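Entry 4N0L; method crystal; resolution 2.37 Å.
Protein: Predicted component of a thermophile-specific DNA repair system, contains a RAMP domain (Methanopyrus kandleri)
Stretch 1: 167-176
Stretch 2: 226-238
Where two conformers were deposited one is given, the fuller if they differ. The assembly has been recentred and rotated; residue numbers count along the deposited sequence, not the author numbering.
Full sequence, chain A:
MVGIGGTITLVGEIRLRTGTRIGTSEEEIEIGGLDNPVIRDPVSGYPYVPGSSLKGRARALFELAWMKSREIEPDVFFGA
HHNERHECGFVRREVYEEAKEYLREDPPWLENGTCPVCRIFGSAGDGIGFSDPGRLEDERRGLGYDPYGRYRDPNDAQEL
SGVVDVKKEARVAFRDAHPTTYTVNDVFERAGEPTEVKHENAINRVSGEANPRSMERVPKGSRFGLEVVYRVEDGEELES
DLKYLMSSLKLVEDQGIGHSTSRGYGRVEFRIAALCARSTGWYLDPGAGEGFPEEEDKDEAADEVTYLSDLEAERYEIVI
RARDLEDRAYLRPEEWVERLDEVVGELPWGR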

# COMPACT_ATOMS: atom_id res chain seq x y z
N LYS A 167 -14.14 -3.74 -12.20
CA LYS A 167 -13.01 -2.91 -11.78
C LYS A 167 -13.25 -2.27 -10.41
O LYS A 167 -14.38 -1.93 -10.07
CB LYS A 167 -12.72 -1.83 -12.82
N LYS A 168 -12.18 -2.10 -9.64
CA LYS A 168 -12.25 -1.31 -8.42
C LYS A 168 -11.07 -0.36 -8.26
O LYS A 168 -9.91 -0.77 -8.39
CB LYS A 168 -12.34 -2.21 -7.19
CG LYS A 168 -13.00 -1.53 -6.00
CD LYS A 168 -12.27 -1.82 -4.70
CE LYS A 168 -12.95 -1.14 -3.53
NZ LYS A 168 -12.94 0.34 -3.67
N GLU A 169 -11.37 0.90 -7.97
CA GLU A 169 -10.34 1.87 -7.64
C GLU A 169 -9.76 1.56 -6.26
O GLU A 169 -10.51 1.29 -5.32
CB GLU A 169 -10.89 3.29 -7.68
CG GLU A 169 -9.85 4.38 -7.44
CD GLU A 169 -8.76 4.40 -8.50
OE1 GLU A 169 -9.04 4.01 -9.65
OE2 GLU A 169 -7.63 4.80 -8.16
N ALA A 170 -8.44 1.59 -6.15
CA ALA A 170 -7.74 1.36 -4.89
C ALA A 170 -8.22 2.31 -3.80
O ALA A 170 -8.46 3.49 -4.05
CB ALA A 170 -6.24 1.51 -5.08
N ARG A 171 -8.36 1.78 -2.58
CA ARG A 171 -8.69 2.60 -1.42
C ARG A 171 -7.49 3.39 -0.91
O ARG A 171 -7.64 4.35 -0.16
CB ARG A 171 -9.25 1.72 -0.30
CG ARG A 171 -10.72 1.39 -0.46
CD ARG A 171 -11.21 0.42 0.59
NE ARG A 171 -12.53 -0.11 0.26
CZ ARG A 171 -13.16 -1.03 0.97
NH1 ARG A 171 -12.61 -1.53 2.07
NH2 ARG A 171 -14.36 -1.46 0.58
N VAL A 172 -6.28 2.97 -1.31
CA VAL A 172 -5.07 3.66 -0.86
C VAL A 172 -4.35 4.36 -2.00
O VAL A 172 -4.30 3.87 -3.13
CB VAL A 172 -4.08 2.69 -0.16
CG1 VAL A 172 -4.68 2.15 1.12
CG2 VAL A 172 -3.68 1.56 -1.10
N ALA A 173 -3.80 5.53 -1.69
CA ALA A 173 -2.97 6.26 -2.63
C ALA A 173 -1.71 6.75 -1.93
O ALA A 173 -1.77 7.32 -0.85
CB ALA A 173 -3.74 7.43 -3.23
N PHE A 174 -0.56 6.51 -2.57
CA PHE A 174 0.72 6.93 -2.02
C PHE A 174 1.19 8.20 -2.70
O PHE A 174 1.22 8.28 -3.93
CB PHE A 174 1.77 5.83 -2.19
CG PHE A 174 1.57 4.64 -1.30
CD1 PHE A 174 2.42 4.41 -0.23
CD2 PHE A 174 0.54 3.74 -1.53
CE1 PHE A 174 2.24 3.31 0.59
CE2 PHE A 174 0.36 2.64 -0.72
CZ PHE A 174 1.21 2.43 0.35
N ARG A 175 1.55 9.20 -1.91
CA ARG A 175 2.13 10.42 -2.46
C ARG A 175 3.56 10.14 -2.88
O ARG A 175 4.25 9.33 -2.26
CB ARG A 175 2.09 11.55 -1.43
CG ARG A 175 2.30 12.94 -2.02
CD ARG A 175 1.72 14.01 -1.11
NE ARG A 175 2.00 15.35 -1.60
CZ ARG A 175 3.17 15.96 -1.48
NH1 ARG A 175 4.18 15.33 -0.89
NH2 ARG A 175 3.35 17.18 -1.95
N ASP A 176 4.01 10.81 -3.94
CA ASP A 176 5.41 10.72 -4.34
C ASP A 176 6.29 11.11 -3.16
O ASP A 176 6.07 12.15 -2.54
CB ASP A 176 5.70 11.61 -5.56
CG ASP A 176 5.14 11.04 -6.85
OD1 ASP A 176 4.72 9.86 -6.85
OD2 ASP A 176 5.12 11.77 -7.86
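Stretch 2 (226-238) LEVVYRVEDGEEL

Stretch 2 enters as an extended strand, 226-231, that began earlier in the chain, and lies antiparallel beside strand 172-174 of stretch 1; the axes approach to 4.7 Å with a signed crossing angle of 163°. Val172 faces Tyr230, Ala173 faces Val229 and Phe174 faces Val228. Ala173 and Val229 form the hydrogen-bonded pair, with Ala173 N to Val229 O and Val229 N to Ala173 O both 2.9 Å. The ladder continues at both ends: Arg231 N donates to Arg171 O at 2.7 Å, and Arg175 N to Glu227 O at 2.8 Å. Beyond Arg175 a water takes over, donating to Arg175 O (2.8 Å) and accepting from Glu227 N (3.0 Å). After Arg231 the chain leaves the strand, turns through Asp234 to Glu237, where Glu237 N bonds Asp234 O at 2.9 Å, and is helical at Leu238.

Side chains alternate across the sheet. Val172, Phe174, Val228 and Tyr230 share one face: Val228 CG1 sits over the Phe174 ring, 4.0 Å from its centroid, while Val172 CG1 meets the edge of the Tyr230 ring, 3.8 Å from Tyr230 CD2. Ala173 and Val229 point to the other face. Past the strand, charge dominates. The Arg171 side chain, m at chi1 and then extended, reaches two carboxylates near the plane of its guanidinium: Arg171 NE bridges to Glu233 OE1 at 2.8 Å and Arg171 NH1 to Glu237 OE1 at 3.0 Å. Glu233 OE1 also receives Lys168 NZ at 2.7 Å, so one oxygen joins two basic residues of stretch 1. The other, Glu233 OE2, holds Arg231 NH1 at 2.6 Å within stretch 2, and Arg231 NH2 donates to Ala170 O at 2.9 Å, tying this guanidinium to the backbone ahead of the stretch 1 strand.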

# COMPACT_ATOMS: atom_id res chain seq x y z
N LEU A 226 6.56 10.91 3.73
CA LEU A 226 5.53 9.90 3.65
C LEU A 226 4.16 10.49 3.95
O LEU A 226 3.87 10.86 5.07
CB LEU A 226 5.82 8.74 4.59
CG LEU A 226 4.86 7.56 4.51
CD1 LEU A 226 4.95 6.87 3.16
CD2 LEU A 226 5.12 6.57 5.62
N GLU A 227 3.33 10.59 2.94
CA GLU A 227 1.90 10.63 2.89
C GLU A 227 1.06 9.41 2.06
O GLU A 227 1.03 9.02 0.84
CB GLU A 227 1.56 12.00 2.29
CG GLU A 227 0.15 12.46 2.63
CD GLU A 227 -0.21 13.78 1.97
OE1 GLU A 227 -1.26 13.84 1.29
OE2 GLU A 227 0.55 14.76 2.14
N VAL A 228 0.30 8.81 2.97
CA VAL A 228 -0.51 7.74 2.42
C VAL A 228 -1.98 8.02 2.74
O VAL A 228 -2.35 8.16 3.90
CB VAL A 228 -0.11 6.37 2.99
CG1 VAL A 228 -0.87 5.25 2.29
CG2 VAL A 228 1.39 6.15 2.84
N VAL A 229 -2.81 8.10 1.70
CA VAL A 229 -4.22 8.43 1.89
C VAL A 229 -5.10 7.20 1.69
O VAL A 229 -5.09 6.58 0.63
CB VAL A 229 -4.68 9.53 0.91
CG1 VAL A 229 -6.12 9.93 1.21
CG2 VAL A 229 -3.77 10.75 1.00
N TYR A 230 -5.86 6.85 2.73
CA TYR A 230 -6.81 5.75 2.66
C TYR A 230 -8.24 6.28 2.59
O TYR A 230 -8.67 7.04 3.46
CB TYR A 230 -6.64 4.81 3.86
CG TYR A 230 -7.76 3.81 4.01
CD1 TYR A 230 -8.84 4.06 4.86
CD2 TYR A 230 -7.74 2.60 3.33
CE1 TYR A 230 -9.87 3.13 5.00
CE2 TYR A 230 -8.75 1.67 3.47
CZ TYR A 230 -9.82 1.95 4.31
OH TYR A 230 -10.83 1.02 4.45
N ARG A 231 -8.98 5.86 1.57
CA ARG A 231 -10.37 6.28 1.42
C ARG A 231 -11.31 5.34 2.16
O ARG A 231 -11.42 4.16 1.83
CB ARG A 231 -10.76 6.35 -0.05
CG ARG A 231 -9.93 7.33 -0.87
CD ARG A 231 -10.41 7.40 -2.32
NE ARG A 231 -10.35 6.11 -2.99
CZ ARG A 231 -11.39 5.29 -3.13
NH1 ARG A 231 -12.58 5.63 -2.64
NH2 ARG A 231 -11.25 4.13 -3.76
N VAL A 232 -12.00 5.86 3.17
CA VAL A 232 -12.96 5.08 3.93
C VAL A 232 -14.21 4.86 3.08
O VAL A 232 -14.89 5.81 2.69
CB VAL A 232 -13.35 5.76 5.25
CG1 VAL A 232 -14.39 4.94 6.00
CG2 VAL A 232 -12.12 6.00 6.11
N GLU A 233 -14.51 3.60 2.78
CA GLU A 233 -15.66 3.27 1.94
C GLU A 233 -16.64 2.38 2.70
O GLU A 233 -17.85 2.51 2.57
CB GLU A 233 -15.22 2.57 0.66
CG GLU A 233 -14.66 3.49 -0.40
CD GLU A 233 -14.14 2.74 -1.61
OE1 GLU A 233 -14.01 1.50 -1.53
OE2 GLU A 233 -13.85 3.39 -2.64
N ASP A 234 -16.09 1.47 3.50
CA ASP A 234 -16.89 0.51 4.23
C ASP A 234 -16.45 0.46 5.69
O ASP A 234 -15.38 -0.06 6.00
CB ASP A 234 -16.78 -0.88 3.59
CG ASP A 234 -17.75 -1.87 4.20
OD1 ASP A 234 -18.83 -2.08 3.61
OD2 ASP A 234 -17.43 -2.43 5.27
N GLY A 235 -17.29 1.01 6.57
CA GLY A 235 -16.99 1.07 7.99
C GLY A 235 -16.62 -0.26 8.62
O GLY A 235 -15.76 -0.32 9.51
N GLU A 236 -17.26 -1.33 8.16
CA GLU A 236 -17.03 -2.66 8.69
C GLU A 236 -15.65 -3.19 8.33
O GLU A 236 -15.10 -4.06 9.01
CB GLU A 236 -18.12 -3.62 8.21
CG GLU A 236 -19.45 -3.43 8.91
CD GLU A 236 -20.60 -4.06 8.16
OE1 GLU A 236 -21.17 -3.39 7.28
OE2 GLU A 236 -20.94 -5.23 8.46
N GLU A 237 -15.09 -2.68 7.23
CA GLU A 237 -13.78 -3.13 6.76
C GLU A 237 -12.67 -2.13 7.10
O GLU A 237 -11.52 -2.32 6.71
CB GLU A 237 -13.80 -3.37 5.25
CG GLU A 237 -14.40 -4.70 4.84
CD GLU A 237 -14.81 -4.73 3.38
OE1 GLU A 237 -14.51 -3.76 2.65
OE2 GLU A 237 -15.41 -5.74 2.95
N LEU A 238 -13.03 -1.07 7.82
CA LEU A 238 -12.10 0.02 8.12
C LEU A 238 -10.86 -0.45 8.89
O LEU A 238 -9.73 -0.24 8.45
CB LEU A 238 -12.82 1.11 8.92
CG LEU A 238 -11.92 2.17 9.56
CD1 LEU A 238 -11.19 2.94 8.48
CD2 LEU A 238 -12.73 3.11 10.44
O HOH W 1 4.74 10.06 0.36